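Local coordinates for DUF1254 domain-containing protein (Vibrio parahaemolyticus, PDB 3U07), which is of unknown function, a probably exported protein that joins a DUF1254 region to a DUF1214 region in a single chain, at residues G166-V171 and N181-W186; G106-L111 and R413-D418; S125-G130 and P311-Y316; Y44-H49 and G305-P310; R358-A361 and R367-R370. The protein carries 2 engineered substitutions. All coordinates share one frame; numbering follows the deposited sequence.

Interactions 1 and 2 are buried, interaction 3 partly so, and interactions 4 and 5 lie at the surface. Strands 161-169 and 109-115, neighbours in one antiparallel sheet, carry interactions 1 and 2; interaction 1 packs helix 173-183 and the turn after it on that sheet, whereas interactions 2 and 3, with centres about 4 Å apart, tie the DUF1254 part to the DUF1214 part. Chemistry follows place: aliphatic and indole packing in interaction 1, a tyrosine pair in interaction 2, a two-bond salt bridge in interaction 3, an aromatic pair in interaction 4. Interaction 5 sets selenomethionine against histidine within the DUF1214 region, beside strand 369-371, in the sheet that also supplies strand 408-417 to interaction 2.

Interaction 1: G166-V171 and N181-W186; sequences GRIMAV and NYMDQW
Gly166, on strand 161-169, lays its backbone directly against the six-membered ring of Trp186, with Gly166 CA 3.8 Å from Trp186 CZ3. Arg167 turns to the other side of the sheet, and the next contact comes from Ile168, which enters between Met183 and Trp186. Its CG1 branch stands anti to the carbonyl carbon (chi1 -61°), and the extended arm carries CD1 in between them. There CD1 sits 3.2 Å from Met183 CG, tighter than ordinary van der Waals contact, and 3.5 Å from Trp186 NE1. The selenium of Met183, a selenomethionine, is 3.5 Å from the same Ile168 CD1, so this one methyl touches both CG and SE; the two side chains run antiparallel alongside one another. Past Ile168 the strand leaves the contact. On the other side, a type I beta turn from Met183 to Trp186 brings the indole back over the sheet, where Leu85 and Leu111 also touch it. The contact is van der Waals packing, and its chemical cost is that Trp186 NE1 is buried with no hydrogen-bond partner in the model.

Interaction 2: G106-L111 and R413-D418; sequences GRYWIL and RFYGAD
Tyr108 and Tyr415 make this contact alone, ring against ring, and both are buried. The edge of Tyr415 is directed at the face of Tyr108 in an edge-to-face pair, with ring centroids 5.2 Å apart and planes at 57°, well short of perpendicular. The close part is one corner of Tyr415: its CD1 lies 3.9 Å from Tyr108 CZ and just as near Tyr108 OH, so the phenol end of Tyr108 does the touching. Tyr108 reaches across because its CG is anti to the backbone N (chi1 176°), which sends the ring out toward Tyr415. Away from that corner the fit is loose. Backbones stay well apart, with the two tyrosine CA atoms 9.1 Å from each other, and the flanking side chains turn to other partners. The hydroxyl of Tyr415 is hydrogen-bonded to Asp81 OD2, which helps hold the far end of its ring, while Tyr108 continues through its backbone into a bond with Met169 of strand 161-169. Tyr108 precedes strand 109-115, and Tyr415 stands at the bend of strand 408-417; the pair is thus an aromatic bridge between two four-stranded antiparallel sheets, one in the DUF1254 part and one in the DUF1214 part.

Interaction 3: S125-G130 and P311-Y316; sequences SSRTRG and PIEASY
Arg127 grips the carboxylate of Glu313 side-on, giving one nitrogen to each oxygen. NE donates to Glu313 OE1 over 2.9 Å, with an N-H...O angle of 158°, and NH2 donates to Glu313 OE2 over 2.9 Å. Both oxygens lie near the guanidinium plane, yet the two flat groups are not coplanar: their planes stand 60° apart, and each oxygen is met from above the carboxylate plane. The bend of Arg127 at chi3 (78°) turns the NE edge to Glu313, and a bend of Glu313 at chi2 brings its carboxylate back to meet it. Ile312 crosses one face of the guanidinium, its CG1 3.7 Å from Arg127 NH1, while the methyl of Thr128 lies over the opposite face. Both are offset toward the rim, and the paired bonds probably hold the group's rotation. One water, hydrogen-bonded to Thr128 OG1, also donates to Glu313 OE2, giving that oxygen a second partner. Helix 126-129 is N-capped by Ser125, whose OG accepts from Arg127 N. The bridge spans from this short helix, following strand 120-125, to the loop leading into strand 315-319; Ile110 of strand 109-115 packs on Glu313, and Gln422 of helix 419-423 on Ile312.

Interaction 4: Y44-H49 and G305-P310; sequences YKFFYH and GQWGLP
Phe46 meets Trp307 as an aromatic pair, and this carries most of the contact. The edge of the indole points at the face of the phenyl ring in a T-shaped arrangement, with the phenyl and five-membered ring centroids 4.3 Å apart and their planes at 63°. Trp307 NE1 sits over the centre of the Phe46 ring, 3.3 Å from Phe46 CG and equally near CD2, so the N-H end of the indole is set against the pi cloud. The benzene part follows more loosely, with Trp307 CZ2 3.9 Å from Phe46 CD2. Phe46 holds its CG anti to the backbone N (chi1 -178°), which carries the ring straight out from helix 26-52.

The second kind of contact is polar against apolar. The amide of Gln306 arrives on an extended chain, its OE1 3.6 Å from Phe46 CD1, with the amide plane turned 77° from the ring; its NE2 makes a weak hydrogen bond to Glu42 O of the same helix. Gln306 CG lies over a face of the Trp307 indole, so neighbouring residues of the loop brace each other.

From outside the segments, Lys163 makes a cation-pi contact with Trp307. A hydrogen bond from Trp307 N to His118 NE2 is a further hold on the loop. The result is a T-shaped Phe-Trp pair that sets a type II beta turn, Gly305 to Gly308, against the side of helix 26-52.

Interaction 5: R358-A361 and R367-R370; sequences RLMA and RHSR
This is a short-range surface contact inside the long connecting loop of a beta hairpin, formed by strands 347-354 and 369-371 of the four-stranded antiparallel sheet in the DUF1214 region, and it rests on a selenium-aromatic approach by Met360 and a backbone carbonyl facing a histidine edge. Strand 369-371 lies at the margin of that sheet, and His368 just before it is bonded through its backbone to Ile352 of strand 347-354.

Met360, a selenomethionine, crosses the side chain of His368 at about a right angle. Its selenium lies 4.3 Å from the centroid of the imidazole and 39° off the ring normal, an oblique approach rather than a stack over the centre. That selenium is 3.6 Å from His368 CB and 3.7 Å from His368 CG, so it touches the CB as well as the ring. Met360 CG is just as close, 3.6 Å from His368 CB. The bend of the Met360 chain at chi3 (-104°) turns its terminal methyl off the histidine; Asn80 and Thr351 are among the residues that touch this side chain.

The imidazole NE2 is hydrogen-bonded to Asn366 OD1, which probably helps fix the ring's rotation. The carbonyl of Ala361, which also accepts from Asn363, lies in the plane of the imidazole at its edge, with Ala361 O 2.9 Å from His368 CE1 and 3.0 Å from His368 ND1.

Interaction 1: G166-V171 and N181-W186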
# COMPACT_ATOMS: atom_id res chain seq x y z
N GLY A 166 0.03 -0.30 9.70
CA GLY A 166 1.09 -1.00 10.39
C GLY A 166 0.91 -2.49 10.16
O GLY A 166 -0.22 -2.99 10.17
N ARG A 167 2.01 -3.20 9.92
CA ARG A 167 1.95 -4.64 9.70
C ARG A 167 2.96 -5.33 10.60
O ARG A 167 4.12 -4.92 10.66
CB ARG A 167 2.28 -4.99 8.25
CG ARG A 167 1.36 -4.39 7.20
CD ARG A 167 1.82 -4.79 5.81
NE ARG A 167 1.10 -4.07 4.76
CZ ARG A 167 1.16 -4.37 3.46
NH1 ARG A 167 1.91 -5.38 3.05
NH2 ARG A 167 0.47 -3.65 2.58
N ILE A 168 2.51 -6.36 11.30
CA ILE A 168 3.37 -7.13 12.19
C ILE A 168 3.25 -8.62 11.85
O ILE A 168 2.17 -9.20 11.95
CB ILE A 168 3.00 -6.91 13.67
CG1 ILE A 168 3.17 -5.43 14.03
CG2 ILE A 168 3.88 -7.77 14.56
CD1 ILE A 168 2.70 -5.07 15.43
N MSE A 169 4.37 -9.22 11.45
CA MSE A 169 4.45 -10.63 11.10
C MSE A 169 4.05 -11.56 12.25
O MSE A 169 4.37 -11.31 13.42
CB MSE A 169 5.87 -10.98 10.66
CG MSE A 169 6.18 -12.49 10.59
SE MSE A 169 8.08 -12.95 10.81
CE MSE A 169 8.66 -12.75 8.99
N ALA A 170 3.35 -12.63 11.89
CA ALA A 170 2.90 -13.66 12.82
C ALA A 170 2.87 -14.92 11.95
O ALA A 170 2.09 -15.00 11.00
CB ALA A 170 1.52 -13.33 13.34
N VAL A 171 3.71 -15.89 12.27
CA VAL A 171 3.80 -17.10 11.45
C VAL A 171 2.91 -18.27 11.85
O VAL A 171 2.78 -19.23 11.09
CB VAL A 171 5.27 -17.56 11.34
CG1 VAL A 171 5.55 -18.04 9.92
CG2 VAL A 171 6.21 -16.42 11.71
N ASN A 181 0.60 -8.83 21.51
CA ASN A 181 1.00 -8.15 22.73
C ASN A 181 1.84 -6.94 22.37
O ASN A 181 1.90 -5.96 23.12
CB ASN A 181 1.80 -9.07 23.65
CG ASN A 181 0.92 -9.81 24.63
OD1 ASN A 181 -0.04 -9.25 25.16
ND2 ASN A 181 1.25 -11.07 24.90
N TYR A 182 2.51 -7.00 21.22
CA TYR A 182 3.33 -5.89 20.77
C TYR A 182 2.47 -4.81 20.11
O TYR A 182 2.61 -3.62 20.43
CB TYR A 182 4.40 -6.39 19.79
CG TYR A 182 5.62 -6.96 20.47
CD1 TYR A 182 6.39 -6.18 21.33
CD2 TYR A 182 6.01 -8.28 20.25
CE1 TYR A 182 7.52 -6.70 21.95
CE2 TYR A 182 7.14 -8.81 20.88
CZ TYR A 182 7.89 -8.01 21.72
OH TYR A 182 9.01 -8.53 22.35
N MSE A 183 1.57 -5.21 19.22
CA MSE A 183 0.71 -4.25 18.53
C MSE A 183 -0.11 -3.42 19.51
O MSE A 183 -0.42 -2.26 19.24
CB MSE A 183 -0.25 -4.96 17.57
CG MSE A 183 0.22 -6.31 17.07
SE MSE A 183 -0.43 -6.74 15.32
CE MSE A 183 -1.81 -5.40 15.14
N ASP A 184 -0.46 -4.02 20.64
CA ASP A 184 -1.26 -3.33 21.64
C ASP A 184 -0.50 -2.14 22.21
O ASP A 184 -1.10 -1.21 22.75
CB ASP A 184 -1.64 -4.29 22.77
CG ASP A 184 -2.78 -5.21 22.39
OD1 ASP A 184 -2.80 -5.71 21.24
OD2 ASP A 184 -3.67 -5.44 23.23
N GLN A 185 0.82 -2.19 22.09
CA GLN A 185 1.67 -1.12 22.60
C GLN A 185 1.85 0.04 21.62
O GLN A 185 2.34 1.10 21.99
CB GLN A 185 3.02 -1.69 23.03
CG GLN A 185 2.88 -2.65 24.20
CD GLN A 185 4.22 -3.17 24.69
OE1 GLN A 185 4.68 -4.23 24.27
NE2 GLN A 185 4.85 -2.41 25.58
N TRP A 186 1.46 -0.17 20.36
CA TRP A 186 1.54 0.90 19.37
C TRP A 186 0.54 1.95 19.86
O TRP A 186 -0.50 1.62 20.43
CB TRP A 186 1.13 0.38 17.99
CG TRP A 186 2.16 -0.47 17.33
CD1 TRP A 186 2.89 -1.48 17.90
CD2 TRP A 186 2.57 -0.42 15.95
NE1 TRP A 186 3.71 -2.06 16.97
CE2 TRP A 186 3.53 -1.44 15.76
CE3 TRP A 186 2.20 0.37 14.86
CZ2 TRP A 186 4.14 -1.67 14.53
CZ3 TRP A 186 2.81 0.14 13.63
CH2 TRP A 186 3.76 -0.87 13.47

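Interaction 2: G106-L111 and R413-D418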
# COMPACT_ATOMS: atom_id res chain seq x y z
N GLY A 106 13.98 -10.90 14.93
CA GLY A 106 13.46 -11.70 13.85
C GLY A 106 12.07 -11.38 13.33
O GLY A 106 11.76 -11.69 12.18
N ARG A 107 11.23 -10.76 14.14
CA ARG A 107 9.88 -10.45 13.70
C ARG A 107 9.80 -9.28 12.73
O ARG A 107 10.29 -8.18 13.03
CB ARG A 107 8.97 -10.17 14.90
CG ARG A 107 7.49 -10.09 14.55
CD ARG A 107 6.64 -9.79 15.76
NE ARG A 107 6.83 -10.78 16.82
CZ ARG A 107 6.32 -12.01 16.80
NH1 ARG A 107 5.57 -12.41 15.78
NH2 ARG A 107 6.56 -12.84 17.81
N TYR A 108 9.21 -9.51 11.57
CA TYR A 108 9.06 -8.46 10.57
C TYR A 108 7.94 -7.52 11.01
O TYR A 108 6.92 -7.96 11.55
CB TYR A 108 8.67 -9.03 9.20
CG TYR A 108 8.40 -7.97 8.15
CD1 TYR A 108 9.44 -7.41 7.41
CD2 TYR A 108 7.11 -7.48 7.94
CE1 TYR A 108 9.21 -6.39 6.49
CE2 TYR A 108 6.87 -6.46 7.01
CZ TYR A 108 7.92 -5.92 6.30
OH TYR A 108 7.70 -4.90 5.39
N TRP A 109 8.15 -6.22 10.80
CA TRP A 109 7.15 -5.22 11.14
C TRP A 109 7.42 -3.99 10.29
O TRP A 109 8.55 -3.77 9.84
CB TRP A 109 7.20 -4.82 12.61
CG TRP A 109 8.49 -4.19 13.04
CD1 TRP A 109 9.61 -4.83 13.49
CD2 TRP A 109 8.80 -2.79 13.07
NE1 TRP A 109 10.59 -3.92 13.79
CE2 TRP A 109 10.12 -2.66 13.54
CE3 TRP A 109 8.07 -1.64 12.73
CZ2 TRP A 109 10.74 -1.41 13.69
CZ3 TRP A 109 8.69 -0.40 12.88
CH2 TRP A 109 10.01 -0.30 13.36
N ILE A 110 6.39 -3.19 10.07
CA ILE A 110 6.55 -1.99 9.28
C ILE A 110 5.46 -0.97 9.59
O ILE A 110 4.30 -1.33 9.79
CB ILE A 110 6.52 -2.31 7.76
CG1 ILE A 110 6.78 -1.04 6.95
CG2 ILE A 110 5.19 -2.95 7.38
CD1 ILE A 110 7.14 -1.32 5.51
N LEU A 111 5.86 0.30 9.69
CA LEU A 111 4.93 1.40 9.91
C LEU A 111 4.98 2.12 8.56
O LEU A 111 6.03 2.64 8.17
CB LEU A 111 5.40 2.32 11.04
CG LEU A 111 4.66 3.66 11.19
CD1 LEU A 111 3.16 3.43 11.35
CD2 LEU A 111 5.22 4.40 12.40
N ARG A 413 5.07 -13.14 -2.45
CA ARG A 413 5.43 -11.85 -1.88
C ARG A 413 6.91 -11.81 -1.50
O ARG A 413 7.47 -12.79 -1.01
CB ARG A 413 4.55 -11.56 -0.66
CG ARG A 413 3.08 -11.36 -1.03
CD ARG A 413 2.23 -10.98 0.17
NE ARG A 413 0.89 -10.55 -0.23
CZ ARG A 413 -0.16 -11.37 -0.36
NH1 ARG A 413 -0.03 -12.66 -0.11
NH2 ARG A 413 -1.33 -10.88 -0.74
N PHE A 414 7.54 -10.67 -1.76
CA PHE A 414 8.96 -10.49 -1.47
C PHE A 414 9.17 -9.26 -0.59
O PHE A 414 8.78 -8.15 -0.96
CB PHE A 414 9.75 -10.33 -2.78
CG PHE A 414 9.39 -11.34 -3.84
CD1 PHE A 414 8.24 -11.19 -4.60
CD2 PHE A 414 10.24 -12.42 -4.10
CE1 PHE A 414 7.92 -12.11 -5.60
CE2 PHE A 414 9.93 -13.35 -5.11
CZ PHE A 414 8.77 -13.19 -5.86
N TYR A 415 9.78 -9.47 0.56
CA TYR A 415 10.05 -8.40 1.51
C TYR A 415 11.55 -8.14 1.55
O TYR A 415 12.32 -8.99 1.99
CB TYR A 415 9.54 -8.80 2.88
CG TYR A 415 8.05 -9.08 2.90
CD1 TYR A 415 7.14 -8.06 3.16
CD2 TYR A 415 7.56 -10.35 2.62
CE1 TYR A 415 5.76 -8.30 3.14
CE2 TYR A 415 6.20 -10.60 2.59
CZ TYR A 415 5.30 -9.58 2.85
OH TYR A 415 3.95 -9.83 2.81
N GLY A 416 11.96 -6.97 1.07
CA GLY A 416 13.37 -6.63 1.04
C GLY A 416 14.00 -7.18 -0.22
O GLY A 416 15.16 -7.59 -0.23
N ALA A 417 13.22 -7.17 -1.30
CA ALA A 417 13.65 -7.68 -2.60
C ALA A 417 14.74 -6.83 -3.25
O ALA A 417 14.84 -5.63 -2.99
CB ALA A 417 12.46 -7.77 -3.53
N ASP A 418 15.55 -7.46 -4.10
CA ASP A 418 16.61 -6.75 -4.81
C ASP A 418 16.04 -6.04 -6.03
O ASP A 418 14.84 -6.12 -6.29
CB ASP A 418 17.75 -7.72 -5.20
CG ASP A 418 17.37 -8.68 -6.32
OD1 ASP A 418 16.19 -8.76 -6.72
OD2 ASP A 418 18.28 -9.38 -6.81

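Interaction 3: S125-G130 and P311-Y316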
# COMPACT_ATOMS: atom_id res chain seq x y z
N SER A 125 10.70 0.23 9.49
CA SER A 125 10.51 -1.20 9.64
C SER A 125 11.76 -1.98 10.01
O SER A 125 12.88 -1.46 10.00
CB SER A 125 9.94 -1.79 8.35
OG SER A 125 10.98 -2.25 7.50
N SER A 126 11.52 -3.25 10.35
CA SER A 126 12.56 -4.19 10.73
C SER A 126 13.62 -4.31 9.63
O SER A 126 14.79 -4.54 9.91
CB SER A 126 11.93 -5.56 10.96
OG SER A 126 11.15 -5.96 9.84
N ARG A 127 13.19 -4.15 8.38
CA ARG A 127 14.11 -4.24 7.25
C ARG A 127 15.28 -3.29 7.41
O ARG A 127 16.41 -3.61 7.04
CB ARG A 127 13.37 -3.92 5.95
CG ARG A 127 14.23 -4.10 4.70
CD ARG A 127 13.46 -3.72 3.44
NE ARG A 127 13.39 -2.27 3.24
CZ ARG A 127 14.36 -1.54 2.71
NH1 ARG A 127 15.49 -2.11 2.31
NH2 ARG A 127 14.20 -0.23 2.58
N THR A 128 15.01 -2.11 7.95
CA THR A 128 16.07 -1.12 8.10
C THR A 128 16.36 -0.71 9.54
O THR A 128 17.30 0.04 9.79
CB THR A 128 15.74 0.16 7.26
OG1 THR A 128 14.44 0.65 7.61
CG2 THR A 128 15.77 -0.16 5.77
N ARG A 129 15.57 -1.19 10.49
CA ARG A 129 15.80 -0.84 11.90
C ARG A 129 15.96 -2.06 12.79
O ARG A 129 16.38 -1.94 13.95
CB ARG A 129 14.63 -0.01 12.45
CG ARG A 129 14.37 1.30 11.75
CD ARG A 129 13.14 1.96 12.34
NE ARG A 129 13.35 2.39 13.72
CZ ARG A 129 14.01 3.49 14.06
NH1 ARG A 129 14.53 4.28 13.13
NH2 ARG A 129 14.15 3.81 15.35
N GLY A 130 15.64 -3.24 12.27
CA GLY A 130 15.73 -4.43 13.09
C GLY A 130 14.63 -4.37 14.13
O GLY A 130 13.48 -4.06 13.82
N PRO A 311 8.14 -0.96 -3.89
CA PRO A 311 8.70 -2.30 -4.09
C PRO A 311 9.89 -2.75 -3.23
O PRO A 311 10.07 -3.94 -3.01
CB PRO A 311 9.01 -2.33 -5.58
CG PRO A 311 9.23 -0.89 -5.92
CD PRO A 311 8.14 -0.20 -5.15
N ILE A 312 10.70 -1.81 -2.75
CA ILE A 312 11.86 -2.16 -1.93
C ILE A 312 11.42 -2.73 -0.57
O ILE A 312 12.17 -3.47 0.07
CB ILE A 312 12.80 -0.94 -1.70
CG1 ILE A 312 14.10 -1.40 -1.04
CG2 ILE A 312 12.10 0.11 -0.85
CD1 ILE A 312 15.17 -0.32 -0.97
N GLU A 313 10.21 -2.39 -0.15
CA GLU A 313 9.69 -2.89 1.12
C GLU A 313 8.91 -4.17 0.87
O GLU A 313 8.96 -5.11 1.66
CB GLU A 313 8.75 -1.87 1.77
CG GLU A 313 9.35 -0.49 2.01
CD GLU A 313 10.55 -0.52 2.93
OE1 GLU A 313 10.69 -1.48 3.71
OE2 GLU A 313 11.35 0.44 2.89
N ALA A 314 8.17 -4.19 -0.23
CA ALA A 314 7.37 -5.35 -0.60
C ALA A 314 7.05 -5.36 -2.09
O ALA A 314 6.57 -4.38 -2.64
CB ALA A 314 6.07 -5.36 0.20
N SER A 315 7.35 -6.49 -2.73
CA SER A 315 7.07 -6.66 -4.15
C SER A 315 6.21 -7.91 -4.24
O SER A 315 6.12 -8.68 -3.29
CB SER A 315 8.36 -6.85 -4.94
OG SER A 315 9.06 -5.63 -5.07
N TYR A 316 5.57 -8.11 -5.38
CA TYR A 316 4.72 -9.28 -5.51
C TYR A 316 4.66 -9.80 -6.93
O TYR A 316 5.08 -9.14 -7.88
CB TYR A 316 3.30 -8.97 -5.01
CG TYR A 316 2.41 -8.30 -6.03
CD1 TYR A 316 2.75 -7.07 -6.58
CD2 TYR A 316 1.25 -8.92 -6.47
CE1 TYR A 316 1.95 -6.47 -7.55
CE2 TYR A 316 0.44 -8.33 -7.45
CZ TYR A 316 0.79 -7.11 -7.98
OH TYR A 316 0.01 -6.54 -8.95
O HOH W 1 12.21 0.69 5.72

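Interaction 4: Y44-H49 and G305-P310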
# COMPACT_ATOMS: atom_id res chain seq x y z
N TYR A 44 -8.80 10.85 -2.04
CA TYR A 44 -9.88 11.52 -1.32
C TYR A 44 -11.13 10.64 -1.30
O TYR A 44 -11.72 10.41 -0.25
CB TYR A 44 -10.24 12.86 -1.96
CG TYR A 44 -11.39 13.53 -1.24
CD1 TYR A 44 -11.25 13.97 0.08
CD2 TYR A 44 -12.65 13.64 -1.84
CE1 TYR A 44 -12.32 14.51 0.78
CE2 TYR A 44 -13.73 14.18 -1.14
CZ TYR A 44 -13.56 14.61 0.17
OH TYR A 44 -14.61 15.12 0.88
N LYS A 45 -11.54 10.14 -2.47
CA LYS A 45 -12.73 9.29 -2.55
C LYS A 45 -12.61 8.12 -1.59
O LYS A 45 -13.56 7.77 -0.89
CB LYS A 45 -12.94 8.76 -3.98
CG LYS A 45 -13.33 9.79 -5.02
CD LYS A 45 -13.51 9.10 -6.38
CE LYS A 45 -13.71 10.10 -7.51
NZ LYS A 45 -13.72 9.42 -8.84
N PHE A 46 -11.43 7.52 -1.56
CA PHE A 46 -11.21 6.39 -0.67
C PHE A 46 -11.36 6.83 0.79
O PHE A 46 -11.96 6.13 1.59
CB PHE A 46 -9.81 5.80 -0.88
CG PHE A 46 -9.53 4.60 -0.02
CD1 PHE A 46 -9.79 3.31 -0.49
CD2 PHE A 46 -9.05 4.75 1.27
CE1 PHE A 46 -9.56 2.20 0.32
CE2 PHE A 46 -8.81 3.65 2.09
CZ PHE A 46 -9.07 2.37 1.61
N PHE A 47 -10.79 7.98 1.13
CA PHE A 47 -10.89 8.50 2.49
C PHE A 47 -12.35 8.78 2.83
O PHE A 47 -12.81 8.49 3.93
CB PHE A 47 -10.07 9.79 2.62
CG PHE A 47 -10.23 10.48 3.95
CD1 PHE A 47 -9.62 9.97 5.10
CD2 PHE A 47 -11.03 11.62 4.07
CE1 PHE A 47 -9.79 10.59 6.34
CE2 PHE A 47 -11.21 12.24 5.31
CZ PHE A 47 -10.59 11.72 6.44
N TYR A 48 -13.08 9.35 1.87
CA TYR A 48 -14.48 9.70 2.09
C TYR A 48 -15.32 8.46 2.33
O TYR A 48 -16.09 8.39 3.29
CB TYR A 48 -15.04 10.44 0.87
CG TYR A 48 -16.38 11.10 1.14
CD1 TYR A 48 -16.46 12.40 1.63
CD2 TYR A 48 -17.58 10.39 0.96
CE1 TYR A 48 -17.68 12.99 1.92
CE2 TYR A 48 -18.81 10.97 1.26
CZ TYR A 48 -18.85 12.27 1.74
OH TYR A 48 -20.06 12.85 2.03
N HIS A 49 -15.16 7.47 1.45
CA HIS A 49 -15.94 6.25 1.56
C HIS A 49 -15.59 5.39 2.77
O HIS A 49 -16.38 4.53 3.16
CB HIS A 49 -15.83 5.46 0.26
CG HIS A 49 -16.54 6.11 -0.88
ND1 HIS A 49 -15.96 6.33 -2.12
CD2 HIS A 49 -17.79 6.64 -0.97
CE1 HIS A 49 -16.81 6.95 -2.91
NE2 HIS A 49 -17.93 7.16 -2.23
N GLY A 305 -2.75 -0.54 -8.00
CA GLY A 305 -2.72 -0.99 -6.60
C GLY A 305 -2.62 0.05 -5.49
O GLY A 305 -1.70 0.03 -4.65
N GLN A 306 -3.63 0.90 -5.43
CA GLN A 306 -3.70 1.97 -4.46
C GLN A 306 -3.24 1.62 -3.05
O GLN A 306 -3.55 0.55 -2.54
CB GLN A 306 -5.12 2.56 -4.42
CG GLN A 306 -5.23 3.88 -3.67
CD GLN A 306 -6.66 4.37 -3.58
OE1 GLN A 306 -7.57 3.59 -3.32
NE2 GLN A 306 -6.87 5.67 -3.79
N TRP A 307 -2.49 2.54 -2.46
CA TRP A 307 -1.95 2.40 -1.11
C TRP A 307 -0.85 1.34 -1.00
O TRP A 307 -0.46 0.94 0.10
CB TRP A 307 -3.08 2.07 -0.12
CG TRP A 307 -4.22 3.04 -0.16
CD1 TRP A 307 -5.55 2.75 -0.34
CD2 TRP A 307 -4.14 4.47 -0.04
NE1 TRP A 307 -6.30 3.91 -0.34
CE2 TRP A 307 -5.46 4.97 -0.14
CE3 TRP A 307 -3.09 5.37 0.17
CZ2 TRP A 307 -5.75 6.34 -0.07
CZ3 TRP A 307 -3.38 6.73 0.25
CH2 TRP A 307 -4.70 7.20 0.14
N GLY A 308 -0.34 0.89 -2.14
CA GLY A 308 0.70 -0.12 -2.13
C GLY A 308 2.06 0.38 -1.65
O GLY A 308 2.42 1.55 -1.83
N LEU A 309 2.80 -0.52 -1.02
CA LEU A 309 4.14 -0.23 -0.52
C LEU A 309 5.13 -0.10 -1.66
O LEU A 309 4.96 -0.71 -2.72
CB LEU A 309 4.63 -1.37 0.39
CG LEU A 309 4.22 -1.42 1.86
CD1 LEU A 309 4.53 -2.80 2.42
CD2 LEU A 309 4.99 -0.35 2.64
N PRO A 310 6.18 0.72 -1.48
CA PRO A 310 7.19 0.87 -2.54
C PRO A 310 7.78 -0.54 -2.67
O PRO A 310 7.94 -1.25 -1.68
CB PRO A 310 8.17 1.86 -1.93
CG PRO A 310 7.26 2.74 -1.09
CD PRO A 310 6.38 1.71 -0.41

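Interaction 5: R358-A361 and R367-R370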
# COMPACT_ATOMS: atom_id res chain seq x y z
N ARG A 358 -11.61 -14.58 -4.49
CA ARG A 358 -10.35 -13.89 -4.26
C ARG A 358 -9.94 -13.93 -2.80
O ARG A 358 -9.24 -13.04 -2.32
CB ARG A 358 -10.45 -12.45 -4.74
CG ARG A 358 -10.45 -12.32 -6.25
CD ARG A 358 -10.91 -10.94 -6.64
NE ARG A 358 -10.47 -10.57 -7.98
CZ ARG A 358 -10.48 -9.32 -8.44
NH1 ARG A 358 -10.90 -8.33 -7.65
NH2 ARG A 358 -10.04 -9.05 -9.66
N LEU A 359 -10.37 -14.96 -2.09
CA LEU A 359 -10.04 -15.14 -0.68
C LEU A 359 -9.28 -16.44 -0.54
O LEU A 359 -9.27 -17.26 -1.47
CB LEU A 359 -11.31 -15.23 0.17
CG LEU A 359 -12.40 -14.17 0.08
CD1 LEU A 359 -13.48 -14.51 1.10
CD2 LEU A 359 -11.83 -12.78 0.35
N MSE A 360 -8.65 -16.64 0.61
CA MSE A 360 -7.94 -17.89 0.85
C MSE A 360 -8.99 -18.99 0.84
O MSE A 360 -10.17 -18.73 1.07
CB MSE A 360 -7.22 -17.85 2.20
CG MSE A 360 -5.77 -17.41 2.08
SE MSE A 360 -4.99 -16.86 3.76
CE MSE A 360 -5.04 -14.95 3.47
N ALA A 361 -8.57 -20.22 0.55
CA ALA A 361 -9.51 -21.33 0.49
C ALA A 361 -9.40 -22.29 1.65
O ALA A 361 -8.31 -22.64 2.11
CB ALA A 361 -9.33 -22.08 -0.83
N ARG A 367 -3.80 -24.33 6.08
CA ARG A 367 -2.51 -23.89 5.57
C ARG A 367 -2.79 -23.25 4.22
O ARG A 367 -3.32 -23.90 3.31
CB ARG A 367 -1.59 -25.10 5.40
CG ARG A 367 -0.28 -24.78 4.70
CD ARG A 367 0.61 -26.00 4.64
NE ARG A 367 0.93 -26.50 5.97
CZ ARG A 367 1.73 -27.53 6.21
NH1 ARG A 367 2.28 -28.19 5.20
NH2 ARG A 367 1.97 -27.91 7.46
N HIS A 368 -2.44 -21.98 4.08
CA HIS A 368 -2.71 -21.25 2.85
C HIS A 368 -1.47 -20.67 2.20
O HIS A 368 -1.55 -20.10 1.11
CB HIS A 368 -3.70 -20.14 3.16
CG HIS A 368 -4.87 -20.60 3.98
ND1 HIS A 368 -5.97 -21.21 3.41
CD2 HIS A 368 -5.07 -20.63 5.32
CE1 HIS A 368 -6.80 -21.60 4.37
NE2 HIS A 368 -6.27 -21.26 5.53
N SER A 369 -0.32 -20.83 2.85
CA SER A 369 0.92 -20.30 2.31
C SER A 369 2.13 -21.10 2.77
O SER A 369 2.05 -21.87 3.72
CB SER A 369 1.09 -18.84 2.73
OG SER A 369 1.15 -18.73 4.14
N ARG A 370 3.23 -20.93 2.05
CA ARG A 370 4.50 -21.58 2.37
C ARG A 370 5.57 -20.53 2.09
O ARG A 370 5.38 -19.67 1.22
CB ARG A 370 4.74 -22.80 1.47
CG ARG A 370 3.88 -24.02 1.79
CD ARG A 370 4.33 -24.69 3.09
NE ARG A 370 3.74 -24.09 4.28
CZ ARG A 370 3.97 -24.50 5.52
NH1 ARG A 370 4.77 -25.53 5.74
NH2 ARG A 370 3.38 -23.89 6.54